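Long-range contacts in lectin CEL-IV, C-type (Cucumaria echinata, PDB 3ALT), which binds calcium and, as a C-type lectin, probably recognises carbohydrates; a galactose-containing disaccharide is bound here near the calcium site: residues F17-N22 / T69-L74; W79-Y84 / I124-Y129. All coordinates share one frame; numbering follows the deposited sequence.

The two contacts lie close together, about 11 Å between centres, and reach the same sheet; helix 57-70, whose end enters interaction 1, is followed in the chain by strand 82-85 of interaction 2. Both are partly buried. Interaction 1 is the smaller: strand 15-21 meets the end of the helix mainly through side chains, with no hydrogen bond between the segments, beside a second subunit. Interaction 2 is held by backbone hydrogen bonds that begin between paired strands and carry on into the loops, and ligand contact is confined to its outer end. They meet where Pro-81 touches Leu-71 and Leu-74, and where Leu-19 touches Val-83.

Interaction 1 of 2, residues F17-N22 / T69-L74; sequences FRLFHN and TSLPDL
Leu-19 on strand 15-21 reaches across to Ser-70, the last residue of helix 57-70, and to Leu-71 just beyond it. From CB, which sets out toward the helix end, the chain runs on extended: CG stands anti to the backbone N (chi1 172°), and CD2 in turn lies anti to CA. This branch therefore reaches farthest, and CD2 rests on CB of Ser-70 at 3.7 Å and, more loosely, on CD1 of Leu-71 at 4.2 Å. The other branch turns aside, placing CD1 3.8 Å from CG1 of Val-83, so one leucine links the helix end with a central strand. A branched apolar side chain suits such a three-way junction. The short side chain of Ser-70 offers its CB to Leu-19 while its OG bonds back to Leu-66 O within the helix. Two residues along the strand, His-21 slides past Leu-71 in the opposite direction; its CE1 comes within 3.3 Å of Leu-71 CD1, an oblique approach to the ring, while Ser-70 O lies at the ring edge. His-21 also touches Lys-144 of its own chain and Thr-69 of the second subunit, where a partly polar ring fits the boundary. A helix end docked mainly through leucine side chains against strand 15-21, which pairs with strand 143-148, fits the C-type lectin fold.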
loop_
_atom_site.group_PDB
_atom_site.type_symbol
_atom_site.label_atom_id
_atom_site.label_comp_id
_atom_site.label_asym_id
_atom_site.label_seq_id
_atom_site.Cartn_x
_atom_site.Cartn_y
_atom_site.Cartn_z
ATOM N N PHE A 17 -2.333 -2.450 -13.713
ATOM C CA PHE A 17 -2.881 -2.654 -15.049
ATOM C C PHE A 17 -4.377 -2.356 -15.162
ATOM O O PHE A 17 -5.104 -2.301 -14.151
ATOM C CB PHE A 17 -2.677 -4.085 -15.464
ATOM C CG PHE A 17 -1.250 -4.546 -15.440
ATOM C CD1 PHE A 17 -0.715 -5.130 -14.293
ATOM C CD2 PHE A 17 -0.474 -4.463 -16.579
ATOM C CE1 PHE A 17 0.600 -5.617 -14.276
ATOM C CE2 PHE A 17 0.847 -4.946 -16.584
ATOM C CZ PHE A 17 1.392 -5.538 -15.432
ATOM N N ARG A 18 -4.840 -2.164 -16.393
ATOM C CA ARG A 18 -6.266 -2.056 -16.644
ATOM C C ARG A 18 -6.579 -2.445 -18.068
ATOM O O ARG A 18 -5.790 -2.169 -19.000
ATOM C CB ARG A 18 -6.759 -0.652 -16.353
ATOM C CG ARG A 18 -8.249 -0.515 -16.385
ATOM C CD ARG A 18 -8.655 0.830 -15.885
ATOM N NE ARG A 18 -10.012 1.131 -16.326
ATOM C CZ ARG A 18 -10.611 2.330 -16.247
ATOM N NH1 ARG A 18 -9.980 3.394 -15.773
ATOM N NH2 ARG A 18 -11.851 2.464 -16.689
ATOM N N LEU A 19 -7.715 -3.127 -18.210
ATOM C CA LEU A 19 -8.245 -3.541 -19.507
ATOM C C LEU A 19 -9.352 -2.585 -19.944
ATOM O O LEU A 19 -10.330 -2.357 -19.192
ATOM C CB LEU A 19 -8.787 -4.963 -19.429
ATOM C CG LEU A 19 -9.559 -5.535 -20.617
ATOM C CD1 LEU A 19 -8.746 -5.626 -21.907
ATOM C CD2 LEU A 19 -10.034 -6.923 -20.218
ATOM N N PHE A 20 -9.180 -2.021 -21.149
ATOM C CA PHE A 20 -10.158 -1.108 -21.707
ATOM C C PHE A 20 -10.921 -1.785 -22.816
ATOM O O PHE A 20 -10.336 -2.506 -23.617
ATOM C CB PHE A 20 -9.464 0.131 -22.191
ATOM C CG PHE A 20 -8.882 0.951 -21.086
ATOM C CD1 PHE A 20 -9.663 1.918 -20.418
ATOM C CD2 PHE A 20 -7.580 0.733 -20.678
ATOM C CE1 PHE A 20 -9.142 2.658 -19.389
ATOM C CE2 PHE A 20 -7.037 1.460 -19.634
ATOM C CZ PHE A 20 -7.837 2.455 -18.988
ATOM N N HIS A 21 -12.235 -1.588 -22.823
ATOM C CA HIS A 21 -13.162 -2.370 -23.634
ATOM C C HIS A 21 -13.529 -1.793 -25.007
ATOM O O HIS A 21 -14.110 -2.527 -25.838
ATOM C CB HIS A 21 -14.451 -2.610 -22.845
ATOM C CG HIS A 21 -14.271 -3.535 -21.688
ATOM N ND1 HIS A 21 -14.592 -4.875 -21.745
ATOM C CD2 HIS A 21 -13.783 -3.311 -20.443
ATOM C CE1 HIS A 21 -14.329 -5.428 -20.574
ATOM N NE2 HIS A 21 -13.841 -4.502 -19.766
ATOM N N ASN A 22 -13.238 -0.505 -25.233
ATOM C CA ASN A 22 -13.376 0.081 -26.572
ATOM C C ASN A 22 -12.209 -0.299 -27.502
ATOM O O ASN A 22 -11.085 -0.403 -27.052
ATOM C CB ASN A 22 -13.590 1.595 -26.531
ATOM C CG ASN A 22 -12.514 2.322 -25.758
ATOM O OD1 ASN A 22 -12.284 2.061 -24.547
ATOM N ND2 ASN A 22 -11.848 3.273 -26.439
ATOM N N THR A 69 -11.243 -13.660 -17.227
ATOM C CA THR A 69 -12.295 -13.317 -16.265
ATOM C C THR A 69 -13.149 -12.108 -16.661
ATOM O O THR A 69 -14.310 -12.021 -16.256
ATOM C CB THR A 69 -11.762 -13.111 -14.817
ATOM O OG1 THR A 69 -11.015 -11.882 -14.724
ATOM C CG2 THR A 69 -10.926 -14.319 -14.378
ATOM N N SER A 70 -12.587 -11.193 -17.453
ATOM C CA SER A 70 -13.286 -9.949 -17.792
ATOM C C SER A 70 -14.188 -10.044 -19.036
ATOM O O SER A 70 -15.136 -9.245 -19.230
ATOM C CB SER A 70 -12.278 -8.828 -17.991
ATOM O OG SER A 70 -11.551 -8.556 -16.811
ATOM N N LEU A 71 -13.888 -11.034 -19.860
ATOM C CA LEU A 71 -14.468 -11.180 -21.165
ATOM C C LEU A 71 -14.903 -12.628 -21.377
ATOM O O LEU A 71 -14.590 -13.212 -22.431
ATOM C CB LEU A 71 -13.390 -10.858 -22.184
ATOM C CG LEU A 71 -13.171 -9.496 -22.836
ATOM C CD1 LEU A 71 -13.539 -8.288 -22.008
ATOM C CD2 LEU A 71 -11.763 -9.416 -23.402
ATOM N N PRO A 72 -15.648 -13.202 -20.399
ATOM C CA PRO A 72 -15.903 -14.652 -20.380
ATOM C C PRO A 72 -16.787 -15.164 -21.533
ATOM O O PRO A 72 -16.642 -16.306 -21.969
ATOM C CB PRO A 72 -16.579 -14.864 -19.024
ATOM C CG PRO A 72 -17.235 -13.566 -18.724
ATOM C CD PRO A 72 -16.439 -12.491 -19.375
ATOM N N ASP A 73 -17.668 -14.303 -22.024
ATOM C CA ASP A 73 -18.572 -14.647 -23.116
ATOM C C ASP A 73 -17.986 -14.490 -24.534
ATOM O O ASP A 73 -18.585 -14.945 -25.512
ATOM C CB ASP A 73 -19.877 -13.830 -22.996
ATOM C CG ASP A 73 -20.835 -14.386 -21.926
ATOM O OD1 ASP A 73 -21.730 -13.593 -21.548
ATOM O OD2 ASP A 73 -20.720 -15.587 -21.484
ATOM N N LEU A 74 -16.834 -13.839 -24.647
ATOM C CA LEU A 74 -16.180 -13.664 -25.941
ATOM C C LEU A 74 -15.137 -14.748 -26.232
ATOM O O LEU A 74 -14.631 -14.796 -27.344
ATOM C CB LEU A 74 -15.529 -12.287 -26.026
ATOM C CG LEU A 74 -16.405 -11.050 -25.818
ATOM C CD1 LEU A 74 -15.542 -9.842 -25.758
ATOM C CD2 LEU A 74 -17.461 -10.884 -26.923
#

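Interaction 2 of 2, residues W79-Y84 / I124-Y129. With GLA (alpha-D-galactopyranose), chain E; GLC (alpha-D-glucopyranose), chain B.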
loop_
_atom_site.group_PDB
_atom_site.type_symbol
_atom_site.label_atom_id
_atom_site.label_comp_id
_atom_site.label_asym_id
_atom_site.label_seq_id
_atom_site.Cartn_x
_atom_site.Cartn_y
_atom_site.Cartn_z
ATOM N N TRP A 79 -8.451 -17.923 -31.820
ATOM C CA TRP A 79 -7.524 -16.972 -31.200
ATOM C C TRP A 79 -8.264 -15.890 -30.398
ATOM O O TRP A 79 -7.751 -15.378 -29.390
ATOM C CB TRP A 79 -6.710 -16.270 -32.272
ATOM C CG TRP A 79 -5.927 -17.135 -33.203
ATOM C CD1 TRP A 79 -6.393 -17.785 -34.316
ATOM C CD2 TRP A 79 -4.516 -17.392 -33.149
ATOM N NE1 TRP A 79 -5.356 -18.445 -34.952
ATOM C CE2 TRP A 79 -4.197 -18.219 -34.253
ATOM C CE3 TRP A 79 -3.488 -16.981 -32.284
ATOM C CZ2 TRP A 79 -2.900 -18.664 -34.507
ATOM C CZ3 TRP A 79 -2.187 -17.434 -32.531
ATOM C CH2 TRP A 79 -1.912 -18.266 -33.639
ATOM N N ALA A 80 -9.455 -15.533 -30.872
ATOM C CA ALA A 80 -10.253 -14.448 -30.294
ATOM C C ALA A 80 -10.771 -14.751 -28.877
ATOM O O ALA A 80 -11.141 -15.902 -28.588
ATOM C CB ALA A 80 -11.404 -14.135 -31.218
ATOM N N PRO A 81 -10.813 -13.728 -27.981
ATOM C CA PRO A 81 -10.528 -12.300 -28.225
ATOM C C PRO A 81 -9.048 -11.989 -28.190
ATOM O O PRO A 81 -8.354 -12.501 -27.315
ATOM C CB PRO A 81 -11.215 -11.574 -27.047
ATOM C CG PRO A 81 -11.510 -12.694 -25.991
ATOM C CD PRO A 81 -10.992 -14.006 -26.537
ATOM N N GLN A 82 -8.578 -11.175 -29.141
ATOM C CA GLN A 82 -7.211 -10.661 -29.142
ATOM C C GLN A 82 -7.243 -9.258 -28.542
ATOM O O GLN A 82 -8.156 -8.488 -28.832
ATOM C CB GLN A 82 -6.625 -10.615 -30.562
ATOM C CG GLN A 82 -6.983 -11.791 -31.447
ATOM C CD GLN A 82 -6.145 -11.866 -32.712
ATOM O OE1 GLN A 82 -6.674 -12.000 -33.806
ATOM N NE2 GLN A 82 -4.827 -11.790 -32.563
ATOM N N VAL A 83 -6.238 -8.948 -27.719
ATOM C CA VAL A 83 -6.154 -7.737 -26.921
ATOM C C VAL A 83 -4.728 -7.187 -26.986
ATOM O O VAL A 83 -3.769 -7.907 -26.740
ATOM C CB VAL A 83 -6.489 -8.079 -25.444
ATOM C CG1 VAL A 83 -6.224 -6.905 -24.471
ATOM C CG2 VAL A 83 -7.910 -8.611 -25.323
ATOM N N TYR A 84 -4.585 -5.908 -27.315
ATOM C CA TYR A 84 -3.271 -5.287 -27.509
ATOM C C TYR A 84 -2.397 -5.249 -26.264
ATOM O O TYR A 84 -2.866 -4.994 -25.154
ATOM C CB TYR A 84 -3.390 -3.843 -28.086
ATOM C CG TYR A 84 -3.528 -3.787 -29.603
ATOM C CD1 TYR A 84 -2.653 -4.538 -30.428
ATOM C CD2 TYR A 84 -4.553 -3.022 -30.220
ATOM C CE1 TYR A 84 -2.791 -4.526 -31.819
ATOM C CE2 TYR A 84 -4.703 -3.014 -31.638
ATOM C CZ TYR A 84 -3.814 -3.774 -32.410
ATOM O OH TYR A 84 -3.925 -3.766 -33.768
ATOM N N ILE A 124 -2.385 -10.328 -26.918
ATOM C CA ILE A 124 -2.765 -11.534 -26.167
ATOM C C ILE A 124 -3.944 -12.265 -26.829
ATOM O O ILE A 124 -5.003 -11.676 -27.062
ATOM C CB ILE A 124 -3.068 -11.157 -24.721
ATOM C CG1 ILE A 124 -1.752 -10.958 -23.962
ATOM C CG2 ILE A 124 -3.914 -12.186 -24.060
ATOM C CD1 ILE A 124 -1.914 -10.565 -22.533
ATOM N N ALA A 125 -3.758 -13.532 -27.156
ATOM C CA ALA A 125 -4.778 -14.240 -27.912
ATOM C C ALA A 125 -5.447 -15.237 -26.995
ATOM O O ALA A 125 -4.951 -16.373 -26.821
ATOM C CB ALA A 125 -4.177 -14.928 -29.128
ATOM N N ALA A 126 -6.576 -14.819 -26.403
ATOM C CA ALA A 126 -7.178 -15.567 -25.300
ATOM C C ALA A 126 -8.135 -16.732 -25.662
ATOM O O ALA A 126 -8.601 -17.458 -24.794
ATOM C CB ALA A 126 -7.821 -14.618 -24.329
ATOM N N GLY A 127 -8.419 -16.925 -26.937
ATOM C CA GLY A 127 -9.168 -18.097 -27.347
ATOM C C GLY A 127 -8.462 -19.400 -27.040
ATOM O O GLY A 127 -7.262 -19.438 -26.814
ATOM N N ASP A 128 -9.223 -20.483 -27.076
ATOM C CA ASP A 128 -8.789 -21.766 -26.591
ATOM C C ASP A 128 -7.612 -22.337 -27.374
ATOM O O ASP A 128 -6.962 -23.279 -26.919
ATOM C CB ASP A 128 -9.960 -22.739 -26.643
ATOM C CG ASP A 128 -10.963 -22.520 -25.513
ATOM O OD1 ASP A 128 -12.144 -22.942 -25.695
ATOM O OD2 ASP A 128 -10.579 -21.933 -24.460
ATOM N N TYR A 129 -7.344 -21.764 -28.544
ATOM C CA TYR A 129 -6.304 -22.274 -29.430
ATOM C C TYR A 129 -4.903 -21.841 -28.988
ATOM O O TYR A 129 -3.913 -22.552 -29.253
ATOM C CB TYR A 129 -6.569 -21.823 -30.877
ATOM C CG TYR A 129 -5.421 -22.118 -31.802
ATOM C CD1 TYR A 129 -5.281 -23.374 -32.431
ATOM C CD2 TYR A 129 -4.453 -21.169 -32.031
ATOM C CE1 TYR A 129 -4.185 -23.634 -33.271
ATOM C CE2 TYR A 129 -3.383 -21.422 -32.845
ATOM C CZ TYR A 129 -3.252 -22.636 -33.466
ATOM O OH TYR A 129 -2.167 -22.834 -34.274
HETATM C C1 GLA E . -3.661 -15.753 -38.390
HETATM C C2 GLA E . -2.159 -15.829 -38.434
HETATM C C3 GLA E . -1.630 -16.104 -37.030
HETATM C C4 GLA E . -2.282 -15.159 -36.008
HETATM C C5 GLA E . -3.808 -15.213 -36.085
HETATM C C6 GLA E . -4.577 -14.315 -35.114
HETATM O O2 GLA E . -1.873 -16.833 -39.390
HETATM O O3 GLA E . -0.223 -15.863 -37.082
HETATM O O4 GLA E . -1.865 -13.817 -36.285
HETATM O O5 GLA E . -4.129 -14.830 -37.393
HETATM O O6 GLA E . -4.216 -12.934 -35.198
HETATM C C1 GLC B . -7.125 -19.479 -39.510
HETATM C C2 GLC B . -7.457 -20.851 -38.943
HETATM C C3 GLC B . -6.671 -21.117 -37.661
HETATM C C4 GLC B . -5.201 -20.701 -37.796
HETATM C C5 GLC B . -5.249 -19.193 -37.910
HETATM C C6 GLC B . -4.055 -18.399 -38.535
HETATM O O1 GLC B . -8.245 -18.741 -40.046
HETATM O O2 GLC B . -8.854 -20.974 -38.695
HETATM O O3 GLC B . -6.730 -22.500 -37.376
HETATM O O4 GLC B . -4.459 -21.047 -36.617
HETATM O O5 GLC B . -6.549 -18.773 -38.424
HETATM O O6 GLC B . -4.370 -17.014 -38.177
#
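Trp-79 is the apolar centre, lying alongside Tyr-129 with both side chains pointing the same way. CZ2 of Trp-79 approaches CE2 of Tyr-129 to 3.3 Å, and the ring planes are inclined at 51°. CD2 and CE2 of Tyr-129 lie over one indole face; over the opposite face sits C5 of the galactose, 3.5 Å from CE2 of Trp-79, an arrangement consistent with CH-pi packing. The methyl of Ala-125 meets the indole edge at CE3, a compact group that fits against it. The polar rim follows. NE1 of Trp-79 makes a weak hydrogen bond to O4 of the glucose, and Gln-82, its chain extended beyond CG, presents its amide to galactose O6: NE2 donates at 2.9 Å and OE1 accepts from the same hydroxyl at 3.0 Å. Glu-113, a calcium ligand, borders Trp-79, which places the sugar contact beside the calcium site. Behind it the backbones pair. Val-83 and Ile-124 form an antiparallel hydrogen-bonded pair, and beyond the cis peptide preceding Pro-81, Ala-126 N donates to Pro-81 O. Gly-127 N bonds to Trp-79 O from above the carbonyl plane; its CA lies 3.2 Å from Ala-80 O, a closeness suited to a residue without a side chain. Ile-124 packs on Leu-63 and Ala-126 on Val-67, both of helix 57-70, while Val-83 touches Ile-146 on strand 143-148, which runs parallel to strand 82-85.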